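Local coordinates for CBS domain-containing protein CBSX2, chloroplastic (Arabidopsis thaliana, PDB 4GQY) that binds AMP through a tandem pair of CBS domains and probably regulates thioredoxin in the chloroplast, at residues P106-V111 and R131-D136; P41-N46 and G139-I144; L58-S63 and I92-G97. All coordinates share one frame; numbering follows the deposited sequence.

In the fold
Contacts 1 and 2 adjoin, with centres about 9 Å apart, and share one sheet: strand 131-135 of contact 1 pairs with strand 141-146 of contact 2, V134 O lying 2.8 Å from I142 N. Contact 1 supplies the adenine-binding backbone of the AMP pocket, while contact 2 packs that sheet, through side chains, against the sheet holding strand 39-43; I144 stays about 8 Å from the nucleotide. Contact 3 lies apart, its centre about 23 Å from that of contact 1 and 24 Å from that of contact 2, and touches neither. The side chain of K94 nevertheless comes within about 4 Å of the same AMP, so contacts 1 and 3 approach one ligand.

Contact 1 of 3, residues P106-V111 and R131-D136; sequences PSPLVV and RLPVVD. With AMP (adenosine monophosphate), chain E.
P108 and P133 meet beside the adenine of AMP, and P108 CB lies over one face of the base near N1, 3.1 Å away. L109 pairs at the edge: its N donates to N1 over 2.7 Å, and N6 gives one N-H to L109 O at 3.0 Å and makes a second bond to R131 O on the strand. The other flat group, the R131 guanidinium, uses its edge: phosphate oxygen O3P lies in its plane, 3.0 Å from NH1. A bend at chi3 (65°) turns the arginine chain toward the phosphate, while NH2 is held by T38. P133 CD closes on L109 O at 3.3 Å. Further along, the backbones form a single beta bridge: V111 N donates to P133 O, and V135 N reaches V111 O over 3.1 Å, at 161° at the hydrogen. Valines pack around it. V110 CG2 touches V135 CG2 at 3.7 Å, their side chains crossing at about a right angle, and V111 sets CG1 against L132 CD1 and CG2 against V134 CG2. This is the AMP site of a CBS pair, a loop backbone recognising the adenine edge as in other adenosine-binding CBS domains, with R131 here also holding the phosphate.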
ATOM      1  N   PRO A 106      -7.651   7.828  11.606  1.00 18.34           N
ATOM      2  CA  PRO A 106      -6.982   9.063  12.053  1.00 18.61           C
ATOM      3  C   PRO A 106      -5.691   9.257  11.282  1.00 20.01           C
ATOM      4  O   PRO A 106      -5.246   8.295  10.650  1.00 20.98           O
ATOM      5  CB  PRO A 106      -6.693   8.805  13.540  1.00 18.67           C
ATOM      6  CG  PRO A 106      -6.674   7.288  13.686  1.00 18.51           C
ATOM      7  CD  PRO A 106      -7.580   6.737  12.595  1.00 20.00           C
ATOM      8  N   SER A 107      -5.125  10.465  11.306  1.00 17.12           N
ATOM      9  CA  SER A 107      -3.850  10.735  10.624  1.00 18.12           C
ATOM     10  C   SER A 107      -3.713  10.134   9.232  1.00 16.64           C
ATOM     11  O   SER A 107      -2.860   9.277   9.019  1.00 20.13           O
ATOM     12  CB  SER A 107      -2.688  10.179  11.438  1.00 16.61           C
ATOM     13  OG  SER A 107      -2.729  10.620  12.772  1.00 20.53           O
ATOM     14  N   PRO A 108      -4.524  10.588   8.272  1.00 15.65           N
ATOM     15  CA  PRO A 108      -4.407   9.982   6.937  1.00 16.31           C
ATOM     16  C   PRO A 108      -3.138  10.400   6.213  1.00 15.71           C
ATOM     17  O   PRO A 108      -2.499  11.363   6.620  1.00 14.80           O
ATOM     18  CB  PRO A 108      -5.626  10.537   6.190  1.00 13.92           C
ATOM     19  CG  PRO A 108      -5.989  11.808   6.909  1.00 16.70           C
ATOM     20  CD  PRO A 108      -5.598  11.591   8.353  1.00 14.96           C
ATOM     21  N   LEU A 109      -2.778   9.677   5.155  1.00 13.19           N
ATOM     22  CA  LEU A 109      -1.724  10.130   4.261  1.00 12.46           C
ATOM     23  C   LEU A 109      -2.233  11.361   3.535  1.00 11.92           C
ATOM     24  O   LEU A 109      -3.407  11.421   3.141  1.00  7.35           O
ATOM     25  CB  LEU A 109      -1.371   9.059   3.225  1.00 12.64           C
ATOM     26  CG  LEU A 109      -0.738   7.761   3.722  1.00 21.24           C
ATOM     27  CD1 LEU A 109      -0.282   6.900   2.558  1.00 17.73           C
ATOM     28  CD2 LEU A 109       0.411   8.057   4.673  1.00 18.46           C
ATOM     29  N   VAL A 110      -1.347  12.336   3.354  1.00 11.78           N
ATOM     30  CA  VAL A 110      -1.718  13.605   2.745  1.00 13.39           C
ATOM     31  C   VAL A 110      -0.640  14.103   1.794  1.00 11.76           C
ATOM     32  O   VAL A 110       0.493  13.607   1.818  1.00 12.53           O
ATOM     33  CB  VAL A 110      -1.985  14.698   3.798  1.00 14.94           C
ATOM     34  CG1 VAL A 110      -3.093  14.259   4.756  1.00 14.23           C
ATOM     35  CG2 VAL A 110      -0.691  15.067   4.549  1.00 14.48           C
ATOM     36  N   VAL A 111      -1.024  15.063   0.950  1.00 12.36           N
ATOM     37  CA  VAL A 111      -0.094  15.764   0.067  1.00 16.26           C
ATOM     38  C   VAL A 111      -0.206  17.274   0.254  1.00 16.17           C
ATOM     39  O   VAL A 111      -1.144  17.764   0.916  1.00 14.91           O
ATOM     40  CB  VAL A 111      -0.381  15.466  -1.402  1.00 15.34           C
ATOM     41  CG1 VAL A 111      -0.118  13.990  -1.699  1.00 15.59           C
ATOM     42  CG2 VAL A 111      -1.833  15.865  -1.742  1.00 15.09           C
ATOM     43  N   ARG A 131      -8.998   9.111  -2.202  1.00 12.98           N
ATOM     44  CA  ARG A 131      -8.664  10.532  -2.098  1.00 14.87           C
ATOM     45  C   ARG A 131      -7.422  10.800  -1.251  1.00 15.67           C
ATOM     46  O   ARG A 131      -7.107  10.049  -0.331  1.00 13.93           O
ATOM     47  CB  ARG A 131      -9.842  11.301  -1.494  1.00 16.20           C
ATOM     48  CG  ARG A 131     -10.136  10.889  -0.051  1.00 16.13           C
ATOM     49  CD  ARG A 131     -11.510  11.339   0.395  1.00 15.91           C
ATOM     50  NE  ARG A 131     -12.580  10.688  -0.361  1.00 23.71           N
ATOM     51  CZ  ARG A 131     -12.927   9.401  -0.227  1.00 21.22           C
ATOM     52  NH1 ARG A 131     -12.279   8.587   0.616  1.00 18.39           N
ATOM     53  NH2 ARG A 131     -13.924   8.923  -0.960  1.00 21.63           N
ATOM     54  N   LEU A 132      -6.725  11.884  -1.580  1.00 15.79           N
ATOM     55  CA  LEU A 132      -5.665  12.439  -0.746  1.00 12.52           C
ATOM     56  C   LEU A 132      -6.108  13.795  -0.262  1.00 13.54           C
ATOM     57  O   LEU A 132      -6.283  14.726  -1.062  1.00 15.66           O
ATOM     58  CB  LEU A 132      -4.387  12.591  -1.552  1.00 17.43           C
ATOM     59  CG  LEU A 132      -3.916  11.212  -1.972  1.00 14.58           C
ATOM     60  CD1 LEU A 132      -2.799  11.309  -2.990  1.00 12.23           C
ATOM     61  CD2 LEU A 132      -3.474  10.527  -0.711  1.00 11.41           C
ATOM     62  N   PRO A 133      -6.316  13.914   1.045  1.00  8.15           N
ATOM     63  CA  PRO A 133      -6.596  15.229   1.610  1.00 10.59           C
ATOM     64  C   PRO A 133      -5.337  16.075   1.409  1.00  9.49           C
ATOM     65  O   PRO A 133      -4.228  15.551   1.449  1.00  9.57           O
ATOM     66  CB  PRO A 133      -6.820  14.937   3.092  1.00 11.99           C
ATOM     67  CG  PRO A 133      -7.088  13.467   3.176  1.00  9.06           C
ATOM     68  CD  PRO A 133      -6.223  12.876   2.084  1.00 10.88           C
ATOM     69  N   VAL A 134      -5.529  17.349   1.104  1.00 14.32           N
ATOM     70  CA  VAL A 134      -4.441  18.269   0.793  1.00 12.93           C
ATOM     71  C   VAL A 134      -4.367  19.277   1.918  1.00 12.61           C
ATOM     72  O   VAL A 134      -5.380  19.933   2.215  1.00 13.85           O
ATOM     73  CB  VAL A 134      -4.736  19.034  -0.512  1.00 11.82           C
ATOM     74  CG1 VAL A 134      -3.472  19.769  -0.992  1.00 16.39           C
ATOM     75  CG2 VAL A 134      -5.223  18.074  -1.589  1.00 11.04           C
ATOM     76  N   VAL A 135      -3.189  19.396   2.542  1.00  9.49           N
ATOM     77  CA  VAL A 135      -2.996  20.277   3.704  1.00 10.83           C
ATOM     78  C   VAL A 135      -1.878  21.306   3.466  1.00 14.38           C
ATOM     79  O   VAL A 135      -1.030  21.117   2.590  1.00 14.10           O
ATOM     80  CB  VAL A 135      -2.642  19.486   4.985  1.00 12.23           C
ATOM     81  CG1 VAL A 135      -3.767  18.534   5.384  1.00 16.14           C
ATOM     82  CG2 VAL A 135      -1.356  18.723   4.778  1.00 15.32           C
ATOM     83  N   ASP A 136      -1.861  22.391   4.241  1.00 14.83           N
ATOM     84  CA  ASP A 136      -0.745  23.338   4.129  1.00 19.18           C
ATOM     85  C   ASP A 136       0.431  22.873   5.005  1.00 19.33           C
ATOM     86  O   ASP A 136       0.409  21.744   5.515  1.00 15.81           O
ATOM     87  CB  ASP A 136      -1.172  24.767   4.486  1.00 18.74           C
ATOM     88  CG  ASP A 136      -1.730  24.884   5.901  1.00 18.01           C
ATOM     89  OD1 ASP A 136      -1.292  24.133   6.806  1.00 18.22           O
ATOM     90  OD2 ASP A 136      -2.597  25.755   6.122  1.00 21.33           O
TER
HETATM   91  P   AMP E 301     -11.417   4.661   0.401  1.00 16.11           P
HETATM   92  O1P AMP E 301     -11.785   3.359  -0.295  1.00 14.46           O
HETATM   93  O2P AMP E 301     -10.118   5.297  -0.096  1.00 10.72           O
HETATM   94  O3P AMP E 301     -12.592   5.613   0.519  1.00 14.19           O
HETATM   95  O5' AMP E 301     -11.130   4.272   1.920  1.00 11.05           O
HETATM   96  C5' AMP E 301     -10.620   2.996   2.271  1.00 15.50           C
HETATM   97  C4' AMP E 301     -10.095   2.995   3.686  1.00 13.89           C
HETATM   98  O4' AMP E 301      -8.855   3.756   3.733  1.00 14.97           O
HETATM   99  C3' AMP E 301     -11.013   3.619   4.733  1.00 14.80           C
HETATM  100  O3' AMP E 301     -10.793   2.985   5.996  1.00 13.15           O
HETATM  101  C2' AMP E 301     -10.499   5.053   4.820  1.00 17.26           C
HETATM  102  O2' AMP E 301     -10.785   5.690   6.050  1.00 13.65           O
HETATM  103  C1' AMP E 301      -8.992   4.865   4.610  1.00 11.93           C
HETATM  104  N9  AMP E 301      -8.358   6.009   3.948  1.00 14.16           N
HETATM  105  C8  AMP E 301      -8.915   6.666   2.903  1.00 13.97           C
HETATM  106  N7  AMP E 301      -8.112   7.678   2.473  1.00 11.72           N
HETATM  107  C5  AMP E 301      -7.021   7.671   3.258  1.00 11.77           C
HETATM  108  C6  AMP E 301      -5.799   8.478   3.362  1.00 11.92           C
HETATM  109  N6  AMP E 301      -5.586   9.498   2.497  1.00  9.61           N
HETATM  110  N1  AMP E 301      -4.906   8.148   4.323  1.00 12.46           N
HETATM  111  C2  AMP E 301      -5.099   7.131   5.182  1.00 13.20           C
HETATM  112  N3  AMP E 301      -6.203   6.371   5.153  1.00 18.27           N
HETATM  113  C4  AMP E 301      -7.184   6.584   4.235  1.00 13.20           C

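Contact 2 of 3, residues P41-N46 and G139-I144; sequences PVIDDN and GKLIGI
L141 packs against both P41 and I43, and can be followed outward atom by atom. Its CB already rests on I43, 3.9 Å from CG2. From there CG lies opposite the backbone N (chi1 171°), a setting that carries the branch across the two side chains of the other strand. The CD2 methyl does most of the touching: it sits 3.6 Å from P41 CB, slightly farther from P41 CG, and 3.8 Å from I43 CG2, set between the proline ring and the isoleucine methyl. L141 crosses both partners at about a right angle. I144 CD1 also reaches the proline's CB and CG, 4.1 Å from P41 CG. K140 behaves differently. Its chain, bent at chi2 and chi4, runs beside the N46 carbonyl, with CD 3.3 Å from N46 O; this is an aliphatic approach by methylene groups. The turn bearing N46 is braced by a weak bond from N46 N to D44 OD1, which also accepts from T48 N.

Strand segments 41-43 and 141-144 run nearly antiparallel, at 173°, but their axes are 9.5 Å apart and no hydrogen bond crosses, so this is sheet-on-sheet packing of side chains. L16 and V18 add to the apolar layer around L141. Beyond it, I142 and G143 form a classic beta bulge opposite V134. Strand 39-43, paired with strand 49-54 in the sheet of the first CBS motif, thus lies against strand 141-146, which runs between strands 11-12 and 131-135 in the second sheet.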
ATOM      1  N   PRO A  41     -13.371  14.693   4.648  1.00 15.15           N
ATOM      2  CA  PRO A  41     -12.260  15.049   5.523  1.00 15.96           C
ATOM      3  C   PRO A  41     -12.805  15.348   6.917  1.00 15.77           C
ATOM      4  O   PRO A  41     -13.905  15.904   7.036  1.00 14.18           O
ATOM      5  CB  PRO A  41     -11.703  16.323   4.879  1.00 13.15           C
ATOM      6  CG  PRO A  41     -12.804  16.851   4.039  1.00 14.53           C
ATOM      7  CD  PRO A  41     -13.523  15.634   3.529  1.00 14.05           C
ATOM      8  N   VAL A  42     -12.064  14.956   7.952  1.00  9.27           N
ATOM      9  CA  VAL A  42     -12.441  15.269   9.332  1.00 13.29           C
ATOM     10  C   VAL A  42     -11.423  16.257   9.894  1.00 12.82           C
ATOM     11  O   VAL A  42     -10.217  15.992   9.867  1.00 14.50           O
ATOM     12  CB  VAL A  42     -12.431  14.004  10.226  1.00 14.06           C
ATOM     13  CG1 VAL A  42     -13.110  14.289  11.573  1.00 10.81           C
ATOM     14  CG2 VAL A  42     -13.110  12.826   9.517  1.00 13.41           C
ATOM     15  N   ILE A  43     -11.902  17.384  10.420  1.00 12.56           N
ATOM     16  CA  ILE A  43     -11.017  18.397  11.014  1.00 13.17           C
ATOM     17  C   ILE A  43     -11.428  18.756  12.434  1.00 16.71           C
ATOM     18  O   ILE A  43     -12.554  18.481  12.856  1.00 16.57           O
ATOM     19  CB  ILE A  43     -11.093  19.737  10.272  1.00 15.30           C
ATOM     20  CG1 ILE A  43     -12.530  20.251  10.317  1.00 13.33           C
ATOM     21  CG2 ILE A  43     -10.535  19.615   8.836  1.00 17.93           C
ATOM     22  CD1 ILE A  43     -12.675  21.686   9.919  1.00 21.20           C
ATOM     23  N   ASP A  44     -10.522  19.423  13.151  1.00 22.71           N
ATOM     24  CA  ASP A  44     -10.868  19.992  14.452  1.00 25.08           C
ATOM     25  C   ASP A  44     -11.363  21.426  14.290  1.00 25.06           C
ATOM     26  O   ASP A  44     -11.603  21.879  13.167  1.00 25.11           O
ATOM     27  CB  ASP A  44      -9.701  19.899  15.451  1.00 18.08           C
ATOM     28  CG  ASP A  44      -8.489  20.765  15.058  1.00 29.80           C
ATOM     29  OD1 ASP A  44      -8.633  21.781  14.330  1.00 23.41           O
ATOM     30  OD2 ASP A  44      -7.365  20.426  15.505  1.00 29.19           O
ATOM     31  N   ASP A  45     -11.489  22.141  15.406  1.00 37.36           N
ATOM     32  CA  ASP A  45     -12.016  23.501  15.377  1.00 42.33           C
ATOM     33  C   ASP A  45     -11.080  24.495  14.664  1.00 43.08           C
ATOM     34  O   ASP A  45     -11.545  25.486  14.102  1.00 43.81           O
ATOM     35  CB  ASP A  45     -12.359  23.972  16.798  1.00 44.08           C
ATOM     36  CG  ASP A  45     -13.526  23.199  17.408  1.00 53.18           C
ATOM     37  OD1 ASP A  45     -14.536  22.974  16.703  1.00 49.64           O
ATOM     38  OD2 ASP A  45     -13.431  22.811  18.595  1.00 65.53           O
ATOM     39  N   ASN A  46      -9.776  24.216  14.674  1.00 32.88           N
ATOM     40  CA  ASN A  46      -8.784  25.056  13.994  1.00 26.57           C
ATOM     41  C   ASN A  46      -8.513  24.643  12.552  1.00 28.98           C
ATOM     42  O   ASN A  46      -7.535  25.097  11.951  1.00 27.77           O
ATOM     43  CB  ASN A  46      -7.468  25.037  14.768  1.00 29.35           C
ATOM     44  CG  ASN A  46      -7.669  25.296  16.231  1.00 39.94           C
ATOM     45  OD1 ASN A  46      -8.448  26.174  16.613  1.00 38.17           O
ATOM     46  ND2 ASN A  46      -6.994  24.516  17.069  1.00 46.06           N
ATOM     47  N   GLY A 139      -0.580  21.747   8.512  1.00 18.68           N
ATOM     48  CA  GLY A 139      -1.491  20.629   8.696  1.00 20.75           C
ATOM     49  C   GLY A 139      -2.961  20.981   8.639  1.00 21.68           C
ATOM     50  O   GLY A 139      -3.823  20.143   8.956  1.00 22.73           O
ATOM     51  N   LYS A 140      -3.244  22.223   8.247  1.00 20.32           N
ATOM     52  CA  LYS A 140      -4.605  22.665   8.009  1.00 17.97           C
ATOM     53  C   LYS A 140      -5.078  22.158   6.649  1.00 17.28           C
ATOM     54  O   LYS A 140      -4.312  22.142   5.670  1.00 12.88           O
ATOM     55  CB  LYS A 140      -4.678  24.193   8.014  1.00 20.05           C
ATOM     56  CG  LYS A 140      -3.919  24.885   9.147  1.00 24.43           C
ATOM     57  CD  LYS A 140      -4.602  24.717  10.498  1.00 28.89           C
ATOM     58  CE  LYS A 140      -4.177  25.823  11.485  1.00 29.35           C
ATOM     59  NZ  LYS A 140      -2.695  25.881  11.721  1.00 32.24           N
ATOM     60  N   LEU A 141      -6.350  21.763   6.596  1.00 19.58           N
ATOM     61  CA  LEU A 141      -6.990  21.254   5.378  1.00 15.60           C
ATOM     62  C   LEU A 141      -7.220  22.371   4.349  1.00 16.99           C
ATOM     63  O   LEU A 141      -7.928  23.355   4.615  1.00 14.27           O
ATOM     64  CB  LEU A 141      -8.329  20.591   5.739  1.00 10.53           C
ATOM     65  CG  LEU A 141      -9.238  20.199   4.570  1.00 18.92           C
ATOM     66  CD1 LEU A 141      -8.591  19.098   3.732  1.00 16.20           C
ATOM     67  CD2 LEU A 141     -10.627  19.752   5.056  1.00 15.86           C
ATOM     68  N   ILE A 142      -6.648  22.207   3.163  1.00 10.26           N
ATOM     69  CA  ILE A 142      -6.842  23.172   2.091  1.00 15.77           C
ATOM     70  C   ILE A 142      -7.409  22.585   0.787  1.00 18.39           C
ATOM     71  O   ILE A 142      -7.636  23.318  -0.190  1.00 16.02           O
ATOM     72  CB  ILE A 142      -5.536  23.904   1.766  1.00 13.90           C
ATOM     73  CG1 ILE A 142      -4.472  22.928   1.249  1.00 14.41           C
ATOM     74  CG2 ILE A 142      -5.052  24.680   2.994  1.00 12.00           C
ATOM     75  CD1 ILE A 142      -3.203  23.647   0.669  1.00 11.59           C
ATOM     76  N   GLY A 143      -7.598  21.268   0.746  1.00 17.66           N
ATOM     77  CA  GLY A 143      -8.182  20.668  -0.449  1.00 17.77           C
ATOM     78  C   GLY A 143      -8.400  19.164  -0.370  1.00 15.49           C
ATOM     79  O   GLY A 143      -8.030  18.540   0.636  1.00 14.10           O
ATOM     80  N   ILE A 144      -9.016  18.599  -1.415  1.00 12.91           N
ATOM     81  CA  ILE A 144      -9.113  17.155  -1.587  1.00 11.19           C
ATOM     82  C   ILE A 144      -8.732  16.809  -3.030  1.00 11.33           C
ATOM     83  O   ILE A 144      -9.304  17.350  -3.967  1.00 14.47           O
ATOM     84  CB  ILE A 144     -10.536  16.630  -1.321  1.00 15.95           C
ATOM     85  CG1 ILE A 144     -10.926  16.785   0.145  1.00 15.77           C
ATOM     86  CG2 ILE A 144     -10.619  15.155  -1.644  1.00 17.54           C
ATOM     87  CD1 ILE A 144     -10.058  15.998   1.063  1.00 14.83           C
TER

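Contact 3 of 3, residues L58-S63 and I92-G97; sequences LLALDS and ISKTYG
D62 and T95 are joined by the one hydrogen bond of this contact. D62 N donates to T95 O over 2.9 Å, nearly straight at 169°, and the N-H arrives in the carbonyl plane on a lone pair. The bond links two helix ends: L61 is the N-cap of helix 62-65, and T95 lies in the last turn of helix 81-96, so an N-H from the start of one helix is spent on a carbonyl near the end of the other.

Van der Waals contacts flank it. A60 CB meets K94 CB at 3.8 Å, and methyl groups rest on backbone polar atoms: L61 sends CD2 to within 3.3 Å of K94 O, and T95 CG2 faces back toward A60 O and D62 N, while the threonine hydroxyl is bonded to L91 O. These residues connect the end of the first CBS motif to the helix that leads toward the second, and K94 belongs to the AMP pocket; its chain, extended beyond CG, ends in a salt bridge from NZ to D57.

The remaining contacts involve the Y96 ring. T95 CG2 sits over one of its faces, offset toward the rim. D62 turns its carboxylate away from its own backbone N (chi1 -178°), and the group approaches obliquely: CG is 3.7 Å from Y96 CE1, with the two planes 36° apart. A glycine in place of D62 would remove both the CB beside T95 O and the carboxylate against CE1, and would probably leave the tyrosine ring more free to turn. On the next residue, S63 OG is hydrogen-bonded to K158 NZ of the third subunit.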
ATOM      1  N   LEU A  58     -18.314   3.546   6.666  1.00 16.43           N
ATOM      2  CA  LEU A  58     -19.721   3.405   7.065  1.00 17.87           C
ATOM      3  C   LEU A  58     -20.249   2.000   6.765  1.00 18.55           C
ATOM      4  O   LEU A  58     -21.171   1.527   7.431  1.00 18.93           O
ATOM      5  CB  LEU A  58     -20.600   4.452   6.374  1.00 18.60           C
ATOM      6  CG  LEU A  58     -20.260   5.918   6.655  1.00 20.44           C
ATOM      7  CD1 LEU A  58     -21.151   6.863   5.839  1.00 21.05           C
ATOM      8  CD2 LEU A  58     -20.410   6.204   8.124  1.00 20.23           C
ATOM      9  N   LEU A  59     -19.666   1.327   5.772  1.00 15.42           N
ATOM     10  CA  LEU A  59     -20.117  -0.031   5.447  1.00 19.09           C
ATOM     11  C   LEU A  59     -20.064  -0.972   6.647  1.00 18.01           C
ATOM     12  O   LEU A  59     -20.829  -1.930   6.716  1.00 18.32           O
ATOM     13  CB  LEU A  59     -19.291  -0.645   4.318  1.00 12.56           C
ATOM     14  CG  LEU A  59     -19.490  -0.131   2.899  1.00 13.86           C
ATOM     15  CD1 LEU A  59     -18.470  -0.830   1.982  1.00 13.82           C
ATOM     16  CD2 LEU A  59     -20.912  -0.373   2.412  1.00 11.92           C
ATOM     17  N   ALA A  60     -19.169  -0.702   7.591  1.00 22.33           N
ATOM     18  CA  ALA A  60     -19.001  -1.588   8.738  1.00 23.57           C
ATOM     19  C   ALA A  60     -20.133  -1.485   9.771  1.00 27.35           C
ATOM     20  O   ALA A  60     -20.300  -2.375  10.614  1.00 30.46           O
ATOM     21  CB  ALA A  60     -17.648  -1.352   9.395  1.00 30.08           C
ATOM     22  N   LEU A  61     -20.909  -0.407   9.700  1.00 17.82           N
ATOM     23  CA  LEU A  61     -21.964  -0.156  10.679  1.00 17.58           C
ATOM     24  C   LEU A  61     -22.925  -1.344  10.819  1.00 22.16           C
ATOM     25  O   LEU A  61     -23.367  -1.929   9.822  1.00 18.32           O
ATOM     26  CB  LEU A  61     -22.755   1.100  10.298  1.00 14.36           C
ATOM     27  CG  LEU A  61     -22.090   2.453  10.544  1.00 16.57           C
ATOM     28  CD1 LEU A  61     -22.934   3.588   9.971  1.00 15.27           C
ATOM     29  CD2 LEU A  61     -21.887   2.653  12.050  1.00 18.25           C
ATOM     30  N   ASP A  62     -23.225  -1.685  12.071  1.00 19.82           N
ATOM     31  CA  ASP A  62     -24.196  -2.714  12.425  1.00 25.01           C
ATOM     32  C   ASP A  62     -25.461  -2.632  11.574  1.00 26.31           C
ATOM     33  O   ASP A  62     -25.893  -3.630  10.996  1.00 26.93           O
ATOM     34  CB  ASP A  62     -24.577  -2.566  13.904  1.00 21.28           C
ATOM     35  CG  ASP A  62     -25.544  -3.630  14.365  1.00 24.40           C
ATOM     36  OD1 ASP A  62     -25.199  -4.831  14.232  1.00 25.12           O
ATOM     37  OD2 ASP A  62     -26.648  -3.267  14.853  1.00 25.87           O
ATOM     38  N   SER A  63     -26.033  -1.437  11.478  1.00 22.66           N
ATOM     39  CA  SER A  63     -27.278  -1.251  10.734  1.00 25.74           C
ATOM     40  C   SER A  63     -27.108  -1.423   9.225  1.00 28.18           C
ATOM     41  O   SER A  63     -28.094  -1.436   8.493  1.00 27.52           O
ATOM     42  CB  SER A  63     -27.893   0.117  11.045  1.00 25.38           C
ATOM     43  OG  SER A  63     -26.974   1.167  10.798  1.00 30.46           O
ATOM     44  N   ILE A  92     -15.048  -3.070  16.422  1.00 22.02           N
ATOM     45  CA  ILE A  92     -16.208  -2.879  17.290  1.00 21.47           C
ATOM     46  C   ILE A  92     -16.637  -1.418  17.243  1.00 20.38           C
ATOM     47  O   ILE A  92     -17.833  -1.111  17.150  1.00 17.87           O
ATOM     48  CB  ILE A  92     -15.893  -3.294  18.745  1.00 24.14           C
ATOM     49  CG1 ILE A  92     -15.568  -4.793  18.810  1.00 23.19           C
ATOM     50  CG2 ILE A  92     -17.072  -2.981  19.666  1.00 20.29           C
ATOM     51  CD1 ILE A  92     -14.978  -5.233  20.147  1.00 25.00           C
ATOM     52  N   SER A  93     -15.648  -0.525  17.274  1.00 18.81           N
ATOM     53  CA  SER A  93     -15.896   0.909  17.208  1.00 18.95           C
ATOM     54  C   SER A  93     -16.603   1.296  15.923  1.00 19.13           C
ATOM     55  O   SER A  93     -17.517   2.107  15.935  1.00 19.85           O
ATOM     56  CB  SER A  93     -14.588   1.700  17.356  1.00 21.99           C
ATOM     57  OG  SER A  93     -14.014   1.484  18.641  1.00 28.89           O
ATOM     58  N   LYS A  94     -16.199   0.709  14.810  1.00 24.63           N
ATOM     59  CA  LYS A  94     -16.865   1.037  13.564  1.00 25.54           C
ATOM     60  C   LYS A  94     -18.252   0.446  13.534  1.00 28.21           C
ATOM     61  O   LYS A  94     -19.175   1.054  12.995  1.00 28.19           O
ATOM     62  CB  LYS A  94     -16.077   0.515  12.372  1.00 21.29           C
ATOM     63  CG  LYS A  94     -14.895   1.366  11.992  1.00 27.26           C
ATOM     64  CD  LYS A  94     -14.297   0.793  10.723  1.00 29.25           C
ATOM     65  CE  LYS A  94     -13.431   1.800   9.995  1.00 30.22           C
ATOM     66  NZ  LYS A  94     -13.013   1.245   8.667  1.00 27.94           N
ATOM     67  N   THR A  95     -18.403  -0.747  14.100  1.00 18.96           N
ATOM     68  CA  THR A  95     -19.698  -1.411  14.035  1.00 19.05           C
ATOM     69  C   THR A  95     -20.748  -0.668  14.865  1.00 20.64           C
ATOM     70  O   THR A  95     -21.899  -0.576  14.453  1.00 20.93           O
ATOM     71  CB  THR A  95     -19.607  -2.873  14.464  1.00 22.46           C
ATOM     72  OG1 THR A  95     -18.517  -3.505  13.781  1.00 19.90           O
ATOM     73  CG2 THR A  95     -20.901  -3.607  14.133  1.00 20.90           C
ATOM     74  N   TYR A  96     -20.350  -0.107  16.011  1.00 20.55           N
ATOM     75  CA  TYR A  96     -21.322   0.520  16.909  1.00 20.45           C
ATOM     76  C   TYR A  96     -21.146   2.035  17.127  1.00 23.54           C
ATOM     77  O   TYR A  96     -21.852   2.647  17.943  1.00 18.22           O
ATOM     78  CB  TYR A  96     -21.393  -0.250  18.239  1.00 22.82           C
ATOM     79  CG  TYR A  96     -21.841  -1.677  18.029  1.00 19.35           C
ATOM     80  CD1 TYR A  96     -23.160  -1.966  17.725  1.00 21.87           C
ATOM     81  CD2 TYR A  96     -20.946  -2.721  18.094  1.00 19.62           C
ATOM     82  CE1 TYR A  96     -23.580  -3.265  17.504  1.00 21.69           C
ATOM     83  CE2 TYR A  96     -21.353  -4.030  17.865  1.00 22.39           C
ATOM     84  CZ  TYR A  96     -22.670  -4.289  17.576  1.00 20.06           C
ATOM     85  OH  TYR A  96     -23.079  -5.584  17.350  1.00 30.38           O
ATOM     86  N   GLY A  97     -20.244   2.644  16.366  1.00 18.74           N
ATOM     87  CA  GLY A  97     -19.999   4.073  16.476  1.00 22.28           C
ATOM     88  C   GLY A  97     -21.209   4.997  16.381  1.00 18.79           C
ATOM     89  O   GLY A  97     -22.158   4.727  15.655  1.00 20.05           O
TER